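Local coordinates for fatty acid synthase 1, isoform A (Drosophila melanogaster, PDB 6FN6), which probably builds long-chain saturated fatty acids from acetyl-CoA and malonyl-CoA with NADPH, the present piece being its dehydratase, enoylreductase and ketoreductase region, at residues Y143-S155 and K163-T176. Residues are numbered along the deposited sequence; the frame is centred on the assembly and turned at random.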
ATOM      1  N   TYR A 143     -34.093  -5.257  -1.939  1.00 51.08           N
ATOM      2  CA  TYR A 143     -34.289  -3.827  -2.150  1.00 46.62           C
ATOM      3  C   TYR A 143     -35.769  -3.468  -2.129  1.00 47.36           C
ATOM      4  O   TYR A 143     -36.543  -3.952  -2.956  1.00 47.63           O
ATOM      5  CB  TYR A 143     -33.684  -3.382  -3.481  1.00 41.97           C
ATOM      6  CG  TYR A 143     -32.238  -3.763  -3.682  1.00 40.05           C
ATOM      7  CD1 TYR A 143     -31.213  -2.941  -3.233  1.00 40.28           C
ATOM      8  CD2 TYR A 143     -31.897  -4.937  -4.335  1.00 37.79           C
ATOM      9  CE1 TYR A 143     -29.887  -3.283  -3.421  1.00 39.16           C
ATOM     10  CE2 TYR A 143     -30.576  -5.290  -4.529  1.00 37.19           C
ATOM     11  CZ  TYR A 143     -29.574  -4.459  -4.072  1.00 37.93           C
ATOM     12  OH  TYR A 143     -28.257  -4.815  -4.265  1.00 36.27           O
ATOM     13  N   ASP A 144     -36.157  -2.606  -1.196  1.00 37.78           N
ATOM     14  CA  ASP A 144     -37.546  -2.180  -1.077  1.00 37.62           C
ATOM     15  C   ASP A 144     -37.697  -0.718  -1.474  1.00 35.18           C
ATOM     16  O   ASP A 144     -38.169   0.101  -0.688  1.00 38.41           O
ATOM     17  CB  ASP A 144     -38.034  -2.388   0.354  1.00 42.23           C
ATOM     18  CG  ASP A 144     -37.790  -3.801   0.848  1.00 46.43           C
ATOM     19  OD1 ASP A 144     -38.534  -4.714   0.433  1.00 49.79           O
ATOM     20  OD2 ASP A 144     -36.844  -3.999   1.641  1.00 46.66           O
ATOM     21  N   TYR A 145     -37.320  -0.398  -2.706  1.00 35.90           N
ATOM     22  CA  TYR A 145     -37.340   0.982  -3.168  1.00 35.26           C
ATOM     23  C   TYR A 145     -38.766   1.510  -3.281  1.00 37.90           C
ATOM     24  O   TYR A 145     -39.700   0.763  -3.585  1.00 40.37           O
ATOM     25  CB  TYR A 145     -36.636   1.109  -4.522  1.00 33.38           C
ATOM     26  CG  TYR A 145     -35.145   0.849  -4.479  1.00 34.00           C
ATOM     27  CD1 TYR A 145     -34.304   1.625  -3.691  1.00 33.47           C
ATOM     28  CD2 TYR A 145     -34.575  -0.168  -5.236  1.00 33.90           C
ATOM     29  CE1 TYR A 145     -32.938   1.391  -3.651  1.00 33.47           C
ATOM     30  CE2 TYR A 145     -33.210  -0.408  -5.204  1.00 31.63           C
ATOM     31  CZ  TYR A 145     -32.400   0.372  -4.409  1.00 33.40           C
ATOM     32  OH  TYR A 145     -31.047   0.134  -4.376  1.00 33.38           O
ATOM     33  N   GLY A 146     -38.923   2.804  -3.025  1.00 43.75           N
ATOM     34  CA  GLY A 146     -40.212   3.460  -3.107  1.00 46.35           C
ATOM     35  C   GLY A 146     -40.081   4.905  -3.541  1.00 46.76           C
ATOM     36  O   GLY A 146     -38.983   5.462  -3.547  1.00 48.03           O
ATOM     37  N   GLY A 147     -41.202   5.512  -3.913  1.00 41.10           N
ATOM     38  CA  GLY A 147     -41.212   6.896  -4.346  1.00 42.13           C
ATOM     39  C   GLY A 147     -40.305   7.170  -5.533  1.00 40.92           C
ATOM     40  O   GLY A 147     -40.261   6.396  -6.488  1.00 39.99           O
ATOM     41  N   ILE A 148     -39.578   8.282  -5.469  1.00 43.85           N
ATOM     42  CA  ILE A 148     -38.767   8.728  -6.597  1.00 44.03           C
ATOM     43  C   ILE A 148     -37.551   7.824  -6.803  1.00 40.70           C
ATOM     44  O   ILE A 148     -36.891   7.893  -7.839  1.00 39.98           O
ATOM     45  CB  ILE A 148     -38.335  10.195  -6.415  1.00 44.38           C
ATOM     46  CG1 ILE A 148     -37.474  10.360  -5.156  1.00 42.21           C
ATOM     47  CG2 ILE A 148     -39.567  11.094  -6.349  1.00 46.12           C
ATOM     48  CD1 ILE A 148     -36.856  11.735  -5.013  1.00 42.99           C
ATOM     49  N   PHE A 149     -37.254   6.979  -5.822  1.00 37.29           N
ATOM     50  CA  PHE A 149     -36.160   6.021  -5.961  1.00 35.39           C
ATOM     51  C   PHE A 149     -36.557   4.881  -6.894  1.00 34.75           C
ATOM     52  O   PHE A 149     -35.726   4.047  -7.252  1.00 33.38           O
ATOM     53  CB  PHE A 149     -35.739   5.467  -4.597  1.00 34.84           C
ATOM     54  CG  PHE A 149     -34.828   6.382  -3.825  1.00 34.98           C
ATOM     55  CD1 PHE A 149     -33.454   6.287  -3.966  1.00 33.79           C
ATOM     56  CD2 PHE A 149     -35.342   7.332  -2.960  1.00 36.49           C
ATOM     57  CE1 PHE A 149     -32.608   7.123  -3.262  1.00 34.07           C
ATOM     58  CE2 PHE A 149     -34.501   8.170  -2.252  1.00 36.77           C
ATOM     59  CZ  PHE A 149     -33.133   8.066  -2.404  1.00 35.54           C
ATOM     60  N   ARG A 150     -37.830   4.836  -7.273  1.00 50.33           N
ATOM     61  CA  ARG A 150     -38.277   3.911  -8.306  1.00 51.82           C
ATOM     62  C   ARG A 150     -38.142   4.598  -9.664  1.00 49.17           C
ATOM     63  O   ARG A 150     -39.123   4.762 -10.389  1.00 50.57           O
ATOM     64  CB  ARG A 150     -39.719   3.462  -8.054  1.00 55.14           C
ATOM     65  CG  ARG A 150     -39.838   2.319  -7.053  1.00 55.45           C
ATOM     66  CD  ARG A 150     -41.288   2.008  -6.718  1.00 56.93           C
ATOM     67  NE  ARG A 150     -42.035   1.503  -7.867  1.00 58.15           N
ATOM     68  CZ  ARG A 150     -42.331   0.221  -8.077  1.00 61.45           C
ATOM     69  NH1 ARG A 150     -41.944  -0.719  -7.221  1.00 61.89           N
ATOM     70  NH2 ARG A 150     -43.022  -0.125  -9.154  1.00 62.98           N
ATOM     71  N   GLY A 151     -36.916   4.991  -9.999  1.00 35.32           N
ATOM     72  CA  GLY A 151     -36.666   5.839 -11.151  1.00 36.31           C
ATOM     73  C   GLY A 151     -36.225   5.138 -12.421  1.00 35.56           C
ATOM     74  O   GLY A 151     -36.028   5.787 -13.450  1.00 38.77           O
ATOM     75  N   ILE A 152     -36.048   3.824 -12.357  1.00 34.28           N
ATOM     76  CA  ILE A 152     -35.756   3.050 -13.559  1.00 34.64           C
ATOM     77  C   ILE A 152     -37.049   2.830 -14.334  1.00 38.90           C
ATOM     78  O   ILE A 152     -37.864   1.978 -13.976  1.00 36.85           O
ATOM     79  CB  ILE A 152     -35.083   1.710 -13.223  1.00 32.41           C
ATOM     80  CG1 ILE A 152     -33.765   1.952 -12.483  1.00 31.41           C
ATOM     81  CG2 ILE A 152     -34.842   0.907 -14.499  1.00 32.34           C
ATOM     82  CD1 ILE A 152     -33.097   0.691 -11.955  1.00 30.61           C
ATOM     83  N   VAL A 153     -37.232   3.609 -15.394  1.00 61.05           N
ATOM     84  CA  VAL A 153     -38.398   3.475 -16.259  1.00 63.84           C
ATOM     85  C   VAL A 153     -38.252   2.246 -17.150  1.00 63.85           C
ATOM     86  O   VAL A 153     -39.230   1.553 -17.428  1.00 63.76           O
ATOM     87  CB  VAL A 153     -38.626   4.740 -17.117  1.00 66.88           C
ATOM     88  CG1 VAL A 153     -39.081   5.902 -16.242  1.00 69.11           C
ATOM     89  CG2 VAL A 153     -37.371   5.113 -17.883  1.00 66.79           C
ATOM     90  N   ARG A 154     -37.029   1.984 -17.604  1.00 42.10           N
ATOM     91  CA  ARG A 154     -36.793   0.932 -18.586  1.00 44.06           C
ATOM     92  C   ARG A 154     -35.394   0.318 -18.505  1.00 36.98           C
ATOM     93  O   ARG A 154     -34.426   0.982 -18.137  1.00 35.89           O
ATOM     94  CB  ARG A 154     -37.025   1.503 -19.987  1.00 51.42           C
ATOM     95  CG  ARG A 154     -37.002   0.486 -21.116  1.00 61.12           C
ATOM     96  CD  ARG A 154     -37.656   1.035 -22.381  1.00 73.20           C
ATOM     97  NE  ARG A 154     -39.064   1.382 -22.172  1.00 84.78           N
ATOM     98  CZ  ARG A 154     -39.536   2.619 -22.021  1.00 95.27           C
ATOM     99  NH1 ARG A 154     -38.725   3.670 -22.044  1.00 98.24           N
ATOM    100  NH2 ARG A 154     -40.836   2.802 -21.840  1.00 99.97           N
ATOM    101  N   SER A 155     -35.312  -0.964 -18.847  1.00 34.51           N
ATOM    102  CA  SER A 155     -34.043  -1.677 -18.933  1.00 33.51           C
ATOM    103  C   SER A 155     -34.176  -2.878 -19.858  1.00 33.86           C
ATOM    104  O   SER A 155     -35.217  -3.529 -19.889  1.00 34.20           O
ATOM    105  CB  SER A 155     -33.581  -2.140 -17.552  1.00 31.99           C
ATOM    106  OG  SER A 155     -32.511  -3.066 -17.665  1.00 31.25           O
ATOM    107  N   LYS A 163     -33.226   3.344 -19.244  1.00 40.73           N
ATOM    108  CA  LYS A 163     -33.597   4.743 -19.069  1.00 42.88           C
ATOM    109  C   LYS A 163     -33.926   5.070 -17.611  1.00 42.53           C
ATOM    110  O   LYS A 163     -34.501   4.253 -16.889  1.00 41.54           O
ATOM    111  CB  LYS A 163     -34.781   5.088 -19.972  1.00 44.55           C
ATOM    112  CG  LYS A 163     -34.445   5.050 -21.456  1.00 48.44           C
ATOM    113  CD  LYS A 163     -34.946   6.283 -22.191  1.00 56.14           C
ATOM    114  CE  LYS A 163     -34.154   6.520 -23.470  1.00 59.86           C
ATOM    115  NZ  LYS A 163     -34.147   5.324 -24.354  1.00 60.30           N
ATOM    116  N   LEU A 164     -33.542   6.272 -17.191  1.00 48.31           N
ATOM    117  CA  LEU A 164     -33.787   6.743 -15.832  1.00 45.59           C
ATOM    118  C   LEU A 164     -34.546   8.065 -15.876  1.00 47.78           C
ATOM    119  O   LEU A 164     -34.220   8.944 -16.669  1.00 49.37           O
ATOM    120  CB  LEU A 164     -32.466   6.917 -15.076  1.00 44.35           C
ATOM    121  CG  LEU A 164     -31.410   5.829 -15.296  1.00 40.58           C
ATOM    122  CD1 LEU A 164     -30.084   6.225 -14.670  1.00 38.82           C
ATOM    123  CD2 LEU A 164     -31.891   4.501 -14.737  1.00 40.59           C
ATOM    124  N   GLN A 165     -35.554   8.210 -15.022  1.00 48.97           N
ATOM    125  CA  GLN A 165     -36.347   9.434 -15.004  1.00 50.10           C
ATOM    126  C   GLN A 165     -35.605  10.534 -14.253  1.00 47.78           C
ATOM    127  O   GLN A 165     -34.653  10.265 -13.523  1.00 43.54           O
ATOM    128  CB  GLN A 165     -37.720   9.187 -14.369  1.00 48.29           C
ATOM    129  CG  GLN A 165     -37.678   8.720 -12.926  1.00 48.15           C
ATOM    130  CD  GLN A 165     -39.061   8.411 -12.380  1.00 48.97           C
ATOM    131  OE1 GLN A 165     -39.926   7.923 -13.103  1.00 49.04           O
ATOM    132  NE2 GLN A 165     -39.276   8.700 -11.102  1.00 52.82           N
ATOM    133  N   TRP A 166     -36.037  11.775 -14.459  1.00 44.36           N
ATOM    134  CA  TRP A 166     -35.433  12.924 -13.796  1.00 45.12           C
ATOM    135  C   TRP A 166     -36.499  13.746 -13.084  1.00 46.83           C
ATOM    136  O   TRP A 166     -37.418  14.265 -13.719  1.00 48.95           O
ATOM    137  CB  TRP A 166     -34.686  13.803 -14.800  1.00 46.68           C
ATOM    138  CG  TRP A 166     -34.159  15.062 -14.188  1.00 47.90           C
ATOM    139  CD1 TRP A 166     -34.650  16.323 -14.354  1.00 50.61           C
ATOM    140  CD2 TRP A 166     -33.042  15.179 -13.299  1.00 46.68           C
ATOM    141  NE1 TRP A 166     -33.903  17.220 -13.628  1.00 51.12           N
ATOM    142  CE2 TRP A 166     -32.911  16.541 -12.972  1.00 48.72           C
ATOM    143  CE3 TRP A 166     -32.141  14.263 -12.750  1.00 44.25           C
ATOM    144  CZ2 TRP A 166     -31.912  17.011 -12.121  1.00 48.35           C
ATOM    145  CZ3 TRP A 166     -31.151  14.733 -11.904  1.00 45.91           C
ATOM    146  CH2 TRP A 166     -31.045  16.092 -11.598  1.00 46.25           C
ATOM    147  N   VAL A 167     -36.372  13.856 -11.765  1.00 46.13           N
ATOM    148  CA  VAL A 167     -37.328  14.609 -10.962  1.00 47.85           C
ATOM    149  C   VAL A 167     -36.617  15.710 -10.180  1.00 48.63           C
ATOM    150  O   VAL A 167     -36.983  16.006  -9.045  1.00 49.07           O
ATOM    151  CB  VAL A 167     -38.108  13.679 -10.011  1.00 46.80           C
ATOM    152  CG1 VAL A 167     -38.956  12.701 -10.805  1.00 46.53           C
ATOM    153  CG2 VAL A 167     -37.156  12.929  -9.084  1.00 44.42           C
ATOM    154  N   ASP A 168     -35.616  16.326 -10.802  1.00 58.95           N
ATOM    155  CA  ASP A 168     -34.861  17.404 -10.172  1.00 63.62           C
ATOM    156  C   ASP A 168     -34.313  16.953  -8.819  1.00 58.06           C
ATOM    157  O   ASP A 168     -34.423  17.669  -7.823  1.00 58.76           O
ATOM    158  CB  ASP A 168     -35.740  18.645 -10.001  1.00 69.19           C
ATOM    159  CG  ASP A 168     -34.933  19.892  -9.679  1.00 72.23           C
ATOM    160  OD1 ASP A 168     -33.809  20.030 -10.208  1.00 72.33           O
ATOM    161  OD2 ASP A 168     -35.422  20.733  -8.896  1.00 73.73           O
ATOM    162  N   ASN A 169     -33.723  15.760  -8.796  1.00 46.23           N
ATOM    163  CA  ASN A 169     -33.181  15.182  -7.570  1.00 44.03           C
ATOM    164  C   ASN A 169     -31.961  14.320  -7.895  1.00 41.97           C
ATOM    165  O   ASN A 169     -32.093  13.211  -8.410  1.00 40.57           O
ATOM    166  CB  ASN A 169     -34.254  14.357  -6.852  1.00 43.45           C
ATOM    167  CG  ASN A 169     -33.780  13.810  -5.512  1.00 44.04           C
ATOM    168  OD1 ASN A 169     -32.764  13.121  -5.433  1.00 40.45           O
ATOM    169  ND2 ASN A 169     -34.527  14.109  -4.455  1.00 47.11           N
ATOM    170  N   TRP A 170     -30.773  14.832  -7.583  1.00 43.15           N
ATOM    171  CA  TRP A 170     -29.527  14.150  -7.927  1.00 40.44           C
ATOM    172  C   TRP A 170     -29.316  12.872  -7.124  1.00 38.36           C
ATOM    173  O   TRP A 170     -28.770  11.900  -7.643  1.00 37.00           O
ATOM    174  CB  TRP A 170     -28.335  15.090  -7.727  1.00 41.32           C
ATOM    175  CG  TRP A 170     -28.281  16.203  -8.727  1.00 49.17           C
ATOM    176  CD1 TRP A 170     -28.853  17.438  -8.619  1.00 51.57           C
ATOM    177  CD2 TRP A 170     -27.623  16.177 -10.000  1.00 48.96           C
ATOM    178  NE1 TRP A 170     -28.586  18.182  -9.744  1.00 54.07           N
ATOM    179  CE2 TRP A 170     -27.833  17.431 -10.605  1.00 51.24           C
ATOM    180  CE3 TRP A 170     -26.873  15.215 -10.682  1.00 47.79           C
ATOM    181  CZ2 TRP A 170     -27.321  17.746 -11.862  1.00 52.98           C
ATOM    182  CZ3 TRP A 170     -26.367  15.531 -11.928  1.00 49.74           C
ATOM    183  CH2 TRP A 170     -26.592  16.785 -12.505  1.00 50.57           C
ATOM    184  N   ILE A 171     -29.735  12.873  -5.864  1.00 38.36           N
ATOM    185  CA  ILE A 171     -29.558  11.697  -5.018  1.00 36.76           C
ATOM    186  C   ILE A 171     -30.311  10.508  -5.607  1.00 35.72           C
ATOM    187  O   ILE A 171     -29.729   9.446  -5.831  1.00 34.29           O
ATOM    188  CB  ILE A 171     -30.010  11.979  -3.572  1.00 37.42           C
ATOM    189  CG1 ILE A 171     -29.110  13.048  -2.944  1.00 38.52           C
ATOM    190  CG2 ILE A 171     -30.002  10.686  -2.739  1.00 36.08           C
ATOM    191  CD1 ILE A 171     -29.566  13.531  -1.578  1.00 40.44           C
ATOM    192  N   SER A 172     -31.599  10.685  -5.871  1.00 47.91           N
ATOM    193  CA  SER A 172     -32.411   9.598  -6.403  1.00 46.60           C
ATOM    194  C   SER A 172     -31.878   9.163  -7.762  1.00 44.46           C
ATOM    195  O   SER A 172     -31.759   7.969  -8.038  1.00 41.36           O
ATOM    196  CB  SER A 172     -33.880  10.014  -6.515  1.00 49.43           C
ATOM    197  OG  SER A 172     -34.108  10.811  -7.665  1.00 51.93           O
ATOM    198  N   PHE A 173     -31.558  10.137  -8.608  1.00 40.04           N
ATOM    199  CA  PHE A 173     -31.118   9.838  -9.962  1.00 38.75           C
ATOM    200  C   PHE A 173     -29.829   9.021  -9.971  1.00 39.61           C
ATOM    201  O   PHE A 173     -29.740   7.996 -10.649  1.00 40.73           O
ATOM    202  CB  PHE A 173     -30.915  11.123 -10.759  1.00 40.35           C
ATOM    203  CG  PHE A 173     -30.318  10.895 -12.113  1.00 40.48           C
ATOM    204  CD1 PHE A 173     -31.113  10.504 -13.175  1.00 42.27           C
ATOM    205  CD2 PHE A 173     -28.960  11.058 -12.322  1.00 41.01           C
ATOM    206  CE1 PHE A 173     -30.565  10.284 -14.423  1.00 42.20           C
ATOM    207  CE2 PHE A 173     -28.408  10.840 -13.569  1.00 41.34           C
ATOM    208  CZ  PHE A 173     -29.210  10.452 -14.620  1.00 41.22           C
ATOM    209  N   MET A 174     -28.829   9.475  -9.222  1.00 38.62           N
ATOM    210  CA  MET A 174     -27.556   8.771  -9.173  1.00 39.53           C
ATOM    211  C   MET A 174     -27.733   7.402  -8.521  1.00 39.99           C
ATOM    212  O   MET A 174     -27.029   6.455  -8.862  1.00 41.05           O
ATOM    213  CB  MET A 174     -26.504   9.602  -8.429  1.00 41.95           C
ATOM    214  CG  MET A 174     -25.947  10.757  -9.265  1.00 43.23           C
ATOM    215  SD  MET A 174     -24.389  11.446  -8.661  1.00 40.30           S
ATOM    216  CE  MET A 174     -24.914  12.232  -7.137  1.00 40.44           C
ATOM    217  N   ASP A 175     -28.677   7.292  -7.591  1.00 38.94           N
ATOM    218  CA  ASP A 175     -28.960   6.004  -6.961  1.00 37.08           C
ATOM    219  C   ASP A 175     -29.488   4.998  -7.981  1.00 36.72           C
ATOM    220  O   ASP A 175     -29.077   3.842  -7.985  1.00 33.25           O
ATOM    221  CB  ASP A 175     -29.967   6.160  -5.821  1.00 38.30           C
ATOM    222  CG  ASP A 175     -30.193   4.861  -5.066  1.00 39.13           C
ATOM    223  OD1 ASP A 175     -29.201   4.204  -4.693  1.00 39.48           O
ATOM    224  OD2 ASP A 175     -31.365   4.493  -4.845  1.00 42.12           O
ATOM    225  N   THR A 176     -30.400   5.435  -8.845  1.00 39.10           N
ATOM    226  CA  THR A 176     -30.964   4.547  -9.859  1.00 36.60           C
ATOM    227  C   THR A 176     -29.879   4.058 -10.818  1.00 35.82           C
ATOM    228  O   THR A 176     -30.013   2.995 -11.422  1.00 33.07           O
ATOM    229  CB  THR A 176     -32.096   5.230 -10.660  1.00 34.98           C
ATOM    230  OG1 THR A 176     -31.633   6.468 -11.209  1.00 37.70           O
ATOM    231  CG2 THR A 176     -33.297   5.487  -9.765  1.00 32.91           C
TER
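Gly151 O accepts Gln165 N at 2.9 Å, with the donor in the carbonyl plane and a nearly straight bond (167°). Further along the hairpin, Lys163 N gives a second firm bond to Arg154 O, also 2.9 Å. Val153 and Arg154 together face Lys163, a classic beta bulge. Val153 N and Arg154 N both turn to Lys163 O, each by a weak bond. Arg154 NE forms a salt bridge with Glu128.

Gln165 lays its CG alongside Gly151 CA, while its CB meets Val153 CG1. An alanine here would keep the CB contact with Val153 but would probably uncover Gly151, since CG is what lies along its CA. Thr176 CG2 also packs against Gly151, close to where a side chain would otherwise start.

Ile148 bridges the loop and the helix start. Its CB sits 4.0 Å from Val167 CG2, and its own CG2 meets the same methyl at 4.1 Å. CG1 lies between the backbone N and the carbonyl carbon (chi1 62°), which directs it to Ser172 CB at 3.9 Å. CD1 ends 3.4 Å from Asn169 ND2, the two side chains crossing at about a right angle. Asn169 is the N-cap: its OD1 takes Ser172 N at 2.7 Å in a straight bond (179°), though the donor is tilted from the carbonyl plane.

Phe149 turns one ring face to Ser172 CA, 4.0 Å above the plane and toward the rim. The carboxylate of Asp175 stands at the ring edge, its plane steeply inclined to the ring. Asp175 OD2 accepts a hydrogen bond from Gln179 NE2. Asp175 is the predicted proton donor of the dehydratase, beside His24, the predicted proton acceptor. A central helix packed against the strands, its predicted catalytic aspartate beside a histidine of the N-terminal half, is consistent with the double-hotdog dehydratase fold.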